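Local coordinates for transferrin (PDB 6WB6), which binds and transports a single ferric ion per molecule, held together with a carbonate anion, in an insect, at residues V352-V357 with Q398-D403; S364-M369 with L382-E387. All blocks are in the same frame, centred on the assembly; numbering follows the deposited sequence.

Interaction 1. Residues V352-V357 with Q398-D403; sequences VVRLCV and QDNGSD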
loop_
_atom_site.group_PDB
_atom_site.type_symbol
_atom_site.label_atom_id
_atom_site.label_comp_id
_atom_site.label_asym_id
_atom_site.label_seq_id
_atom_site.Cartn_x
_atom_site.Cartn_y
_atom_site.Cartn_z
ATOM N N VAL A 352 -7.199 -16.503 -4.244
ATOM C CA VAL A 352 -5.955 -16.101 -4.888
ATOM C C VAL A 352 -6.305 -15.109 -5.975
ATOM O O VAL A 352 -7.276 -15.298 -6.709
ATOM C CB VAL A 352 -5.202 -17.312 -5.476
ATOM C CG1 VAL A 352 -3.999 -16.862 -6.319
ATOM C CG2 VAL A 352 -4.770 -18.249 -4.364
ATOM N N VAL A 353 -5.536 -14.036 -6.058
ATOM C CA VAL A 353 -5.638 -13.079 -7.142
ATOM C C VAL A 353 -4.397 -13.256 -8.021
ATOM O O VAL A 353 -3.253 -13.184 -7.537
ATOM C CB VAL A 353 -5.790 -11.650 -6.609
ATOM C CG1 VAL A 353 -4.590 -11.225 -5.779
ATOM C CG2 VAL A 353 -6.023 -10.672 -7.746
ATOM N N ARG A 354 -4.626 -13.532 -9.298
ATOM C CA ARG A 354 -3.556 -13.866 -10.240
ATOM C C ARG A 354 -3.292 -12.638 -11.093
ATOM O O ARG A 354 -4.156 -12.223 -11.873
ATOM C CB ARG A 354 -3.925 -15.057 -11.120
ATOM C CG ARG A 354 -4.328 -16.300 -10.363
ATOM C CD ARG A 354 -5.007 -17.286 -11.273
ATOM N NE ARG A 354 -6.309 -16.756 -11.702
ATOM C CZ ARG A 354 -7.088 -17.315 -12.623
ATOM N NH1 ARG A 354 -6.703 -18.429 -13.242
ATOM N NH2 ARG A 354 -8.243 -16.738 -12.950
ATOM N N LEU A 355 -2.133 -12.025 -10.900
ATOM C CA LEU A 355 -1.720 -10.895 -11.717
ATOM C C LEU A 355 -0.949 -11.428 -12.911
ATOM O O LEU A 355 -0.042 -12.247 -12.745
ATOM C CB LEU A 355 -0.835 -9.929 -10.939
ATOM C CG LEU A 355 -0.165 -8.858 -11.813
ATOM C CD1 LEU A 355 -1.171 -7.951 -12.464
ATOM C CD2 LEU A 355 0.870 -8.058 -11.013
ATOM N N CYS A 356 -1.295 -10.958 -14.097
ATOM C CA CYS A 356 -0.592 -11.378 -15.297
ATOM C C CYS A 356 0.565 -10.420 -15.540
ATOM O O CYS A 356 0.385 -9.198 -15.499
ATOM C CB CYS A 356 -1.524 -11.408 -16.501
ATOM S SG CYS A 356 -0.708 -12.209 -17.936
ATOM N N VAL A 357 1.758 -10.980 -15.729
ATOM C CA VAL A 357 2.969 -10.220 -15.997
ATOM C C VAL A 357 3.513 -10.637 -17.358
ATOM O O VAL A 357 3.234 -11.728 -17.857
ATOM C CB VAL A 357 4.026 -10.448 -14.904
ATOM C CG1 VAL A 357 3.459 -10.096 -13.537
ATOM C CG2 VAL A 357 4.471 -11.888 -14.918
ATOM N N GLN A 398 -9.329 -12.356 -19.903
ATOM C CA GLN A 398 -10.611 -12.763 -20.475
ATOM C C GLN A 398 -10.885 -14.249 -20.269
ATOM O O GLN A 398 -11.976 -14.632 -19.828
ATOM C CB GLN A 398 -10.642 -12.448 -21.956
ATOM C CG GLN A 398 -11.962 -12.745 -22.576
ATOM C CD GLN A 398 -11.930 -12.568 -24.045
ATOM O OE1 GLN A 398 -12.643 -11.722 -24.591
ATOM N NE2 GLN A 398 -11.097 -13.366 -24.720
ATOM N N ASP A 399 -9.915 -15.099 -20.631
ATOM C CA ASP A 399 -10.013 -16.550 -20.541
ATOM C C ASP A 399 -10.087 -17.024 -19.116
ATOM O O ASP A 399 -10.288 -18.218 -18.890
ATOM C CB ASP A 399 -8.788 -17.225 -21.176
ATOM C CG ASP A 399 -8.782 -17.142 -22.677
ATOM O OD1 ASP A 399 -9.880 -17.133 -23.276
ATOM O OD2 ASP A 399 -7.665 -17.086 -23.251
ATOM N N ASN A 400 -9.885 -16.126 -18.162
ATOM C CA ASN A 400 -9.712 -16.483 -16.756
ATOM C C ASN A 400 -8.441 -17.297 -16.508
ATOM O O ASN A 400 -8.365 -18.087 -15.567
ATOM C CB ASN A 400 -10.916 -17.244 -16.222
ATOM C CG ASN A 400 -10.981 -17.214 -14.721
ATOM O OD1 ASN A 400 -10.593 -16.223 -14.095
ATOM N ND2 ASN A 400 -11.441 -18.309 -14.129
ATOM N N GLY A 401 -7.431 -17.138 -17.356
ATOM C CA GLY A 401 -6.109 -17.581 -16.965
ATOM C C GLY A 401 -5.469 -16.660 -15.952
ATOM O O GLY A 401 -4.527 -17.059 -15.270
ATOM N N SER A 402 -5.973 -15.437 -15.849
ATOM C CA SER A 402 -5.523 -14.444 -14.893
ATOM C C SER A 402 -6.742 -13.688 -14.400
ATOM O O SER A 402 -7.817 -13.744 -15.000
ATOM C CB SER A 402 -4.527 -13.456 -15.510
ATOM O OG SER A 402 -3.571 -14.121 -16.313
ATOM N N ASP A 403 -6.555 -12.958 -13.308
ATOM C CA ASP A 403 -7.590 -12.091 -12.776
ATOM C C ASP A 403 -7.342 -10.623 -13.079
ATOM O O ASP A 403 -8.293 -9.838 -13.059
ATOM C CB ASP A 403 -7.700 -12.292 -11.263
ATOM C CG ASP A 403 -7.967 -13.743 -10.899
ATOM O OD1 ASP A 403 -8.952 -14.312 -11.436
ATOM O OD2 ASP A 403 -7.177 -14.319 -10.111
HETATM O O HOH W 1 -8.325 -16.477 -8.688
#

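Interaction 2. Residues S364-M369 with L382-E387; sequences SKCRAM and LDCVQE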
loop_
_atom_site.group_PDB
_atom_site.type_symbol
_atom_site.label_atom_id
_atom_site.label_comp_id
_atom_site.label_asym_id
_atom_site.label_seq_id
_atom_site.Cartn_x
_atom_site.Cartn_y
_atom_site.Cartn_z
ATOM N N SER A 364 9.474 -12.273 -11.460
ATOM C CA SER A 364 10.209 -12.390 -10.212
ATOM C C SER A 364 9.823 -11.279 -9.243
ATOM O O SER A 364 9.783 -11.515 -8.034
ATOM C CB SER A 364 11.706 -12.389 -10.475
ATOM O OG SER A 364 12.047 -11.264 -11.247
ATOM N N LYS A 365 9.525 -10.081 -9.753
ATOM C CA LYS A 365 9.084 -9.005 -8.874
ATOM C C LYS A 365 7.721 -9.327 -8.286
ATOM O O LYS A 365 7.475 -9.097 -7.092
ATOM C CB LYS A 365 9.054 -7.669 -9.636
ATOM C CG LYS A 365 8.702 -6.464 -8.744
ATOM C CD LYS A 365 8.733 -5.126 -9.467
ATOM C CE LYS A 365 8.203 -4.029 -8.546
ATOM N NZ LYS A 365 8.303 -2.632 -9.084
ATOM N N CYS A 366 6.834 -9.900 -9.096
ATOM C CA CYS A 366 5.516 -10.290 -8.603
ATOM C C CYS A 366 5.623 -11.369 -7.529
ATOM O O CYS A 366 4.876 -11.361 -6.542
ATOM C CB CYS A 366 4.663 -10.765 -9.780
ATOM S SG CYS A 366 3.049 -11.344 -9.327
ATOM N N ARG A 367 6.572 -12.294 -7.683
ATOM C CA ARG A 367 6.719 -13.355 -6.691
ATOM C C ARG A 367 7.308 -12.831 -5.387
ATOM O O ARG A 367 6.925 -13.296 -4.313
ATOM C CB ARG A 367 7.582 -14.479 -7.241
ATOM C CG ARG A 367 6.810 -15.334 -8.253
ATOM C CD ARG A 367 7.676 -16.462 -8.843
ATOM N NE ARG A 367 6.880 -17.314 -9.723
ATOM C CZ ARG A 367 7.380 -18.047 -10.710
ATOM N NH1 ARG A 367 8.693 -18.033 -10.955
ATOM N NH2 ARG A 367 6.562 -18.791 -11.456
ATOM N N ALA A 368 8.276 -11.907 -5.458
ATOM C CA ALA A 368 8.815 -11.329 -4.229
ATOM C C ALA A 368 7.756 -10.470 -3.552
ATOM O O ALA A 368 7.600 -10.509 -2.331
ATOM C CB ALA A 368 10.081 -10.514 -4.531
ATOM N N MET A 369 6.975 -9.747 -4.349
ATOM C CA MET A 369 5.856 -8.983 -3.818
ATOM C C MET A 369 4.800 -9.890 -3.196
ATOM O O MET A 369 4.208 -9.547 -2.170
ATOM C CB MET A 369 5.259 -8.141 -4.937
ATOM C CG MET A 369 4.141 -7.242 -4.536
ATOM S SD MET A 369 3.922 -5.966 -5.773
ATOM C CE MET A 369 3.807 -6.955 -7.257
ATOM N N LEU A 382 -1.425 -13.245 -3.518
ATOM C CA LEU A 382 -1.082 -12.827 -4.869
ATOM C C LEU A 382 -0.401 -13.987 -5.590
ATOM O O LEU A 382 0.601 -14.537 -5.113
ATOM C CB LEU A 382 -0.193 -11.586 -4.837
ATOM C CG LEU A 382 0.306 -11.025 -6.156
ATOM C CD1 LEU A 382 -0.817 -10.410 -6.951
ATOM C CD2 LEU A 382 1.375 -9.992 -5.867
ATOM N N ASP A 383 -0.947 -14.369 -6.725
ATOM C CA ASP A 383 -0.241 -15.298 -7.585
ATOM C C ASP A 383 0.207 -14.557 -8.831
ATOM O O ASP A 383 -0.279 -13.468 -9.143
ATOM C CB ASP A 383 -1.107 -16.497 -7.919
ATOM C CG ASP A 383 -0.327 -17.612 -8.560
ATOM O OD1 ASP A 383 0.915 -17.473 -8.691
ATOM O OD2 ASP A 383 -0.953 -18.627 -8.923
ATOM N N CYS A 384 1.198 -15.134 -9.497
ATOM C CA CYS A 384 1.883 -14.508 -10.614
ATOM C C CYS A 384 1.822 -15.440 -11.818
ATOM O O CYS A 384 2.201 -16.613 -11.722
ATOM C CB CYS A 384 3.336 -14.201 -10.224
ATOM S SG CYS A 384 3.456 -13.227 -8.693
ATOM N N VAL A 385 1.350 -14.919 -12.942
ATOM C CA VAL A 385 1.171 -15.693 -14.163
ATOM C C VAL A 385 1.763 -14.910 -15.325
ATOM O O VAL A 385 1.521 -13.707 -15.463
ATOM C CB VAL A 385 -0.309 -16.009 -14.421
ATOM C CG1 VAL A 385 -0.496 -16.575 -15.821
ATOM C CG2 VAL A 385 -0.804 -16.998 -13.370
ATOM N N GLN A 386 2.527 -15.593 -16.169
ATOM C CA GLN A 386 3.371 -14.921 -17.147
ATOM C C GLN A 386 2.953 -15.269 -18.568
ATOM O O GLN A 386 2.958 -16.441 -18.963
ATOM C CB GLN A 386 4.838 -15.276 -16.949
ATOM C CG GLN A 386 5.763 -14.247 -17.607
ATOM C CD GLN A 386 7.093 -14.815 -17.978
ATOM O OE1 GLN A 386 7.484 -15.871 -17.488
ATOM N NE2 GLN A 386 7.792 -14.136 -18.861
ATOM N N GLU A 387 2.637 -14.248 -19.338
ATOM C CA GLU A 387 2.450 -14.378 -20.771
ATOM C C GLU A 387 3.524 -13.531 -21.429
ATOM O O GLU A 387 4.251 -12.796 -20.759
ATOM C CB GLU A 387 1.044 -13.936 -21.197
ATOM C CG GLU A 387 -0.062 -14.737 -20.521
ATOM C CD GLU A 387 -0.162 -16.149 -21.067
ATOM O OE1 GLU A 387 0.192 -16.367 -22.244
ATOM O OE2 GLU A 387 -0.563 -17.039 -20.300
HETATM O O HOH W 2 4.014 -17.373 -9.800
#

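Interaction 1. Residues V352-V357 with Q398-D403
The parallel-sheet strand 352-357 meets the turn that follows helix 390-399, and R354 and D403 carry most of the contact. The D403 carboxylate takes the guanidinium side-on: NE of R354 reaches OD2 of D403 at 3.0 Å, and NH2 of R354 reaches OD1 of D403 at 2.9 Å, the latter nearly straight at 173°. Both oxygens lie in the guanidinium plane, yet the nitrogens stand above that of the carboxylate. OD2 of D403 also receives the backbone N of R354 at 2.8 Å on its anti lone pair, while N of D403 returns a bond to O of R354 at 2.9 Å. Helix 390-399 ends in a Schellman motif, with N400 at positive phi (65°), and this turn offers the carbonyl O of N400 to NH1 and NH2 of R354 together, both from one face of the carbonyl. The backbone of G401 and S402 lies over one guanidinium face. A methionine in place of R354 would probably leave the D403 carboxylate without its charged mate and the N400 carbonyl without both side-chain donors. Farther along, CB of C356 packs 3.4 Å from OG of S402, a hydroxyl that hydrogen-bonds to S396; C356 itself is disulfide-linked to C393.

Interaction 2. Residues S364-M369 with L382-E387
Helix segment 364-369 and strand segment 382-386 run almost antiparallel, their directions 170° apart and their axes 7.8 Å from each other at closest approach, with C366 lying nearest C384. This is the packing of the helix on the second strand of a beta-alpha-beta unit made of strand 352-357, helix 360-375 and strand 381-386. A disulfide bolts the two together: SG of C366 and SG of C384 are 2.0 Å apart, and the torsion about the S-S bond is -89°, close to the relaxed value. The two ends reach it differently. In C366 the sulfur is anti to the backbone N (chi1 177°), whereas in C384 it is anti to the carbonyl carbon. Beside the bridge, CD2 of L382 sits 3.8 Å from O of C366 and also touches the sulfur of C366. CG and CE of M369 both close on that same methyl, CE brought there by a bend in the methionine chain, and F618 and I631 from loops pack against M369 as well. Elsewhere around the bridge, the start of the R367 side chain passes it, CG lying 4.0 Å from SG of C384. The R367 chain then runs extended from CG to NE, and a water lying in the guanidinium plane accepts from NE of R367 at 2.9 Å and donates to O of C384 at 2.7 Å.

Interaction 1 and interaction 2 sit about 11 Å apart, centre to centre, and share the two-stranded parallel sheet of 352-357 and 381-386. Backbone bonds join them directly: N of D383 lies 2.7 Å from O of V353, and N of V357 lies 2.8 Å from O of V385, both probable hydrogen bonds. Packing adds CG1 of V352 against CB of D383 at 3.3 Å. Along the chain, both segments of interaction 2 fall within the 40 residues between those of interaction 1, and V357 reaches across to C366 on the helix. Each contact holds a disulfide cysteine, C356 in the first and the C366-C384 pair in the second. Both lie away from the iron and carbonate site at Y90 and Y204.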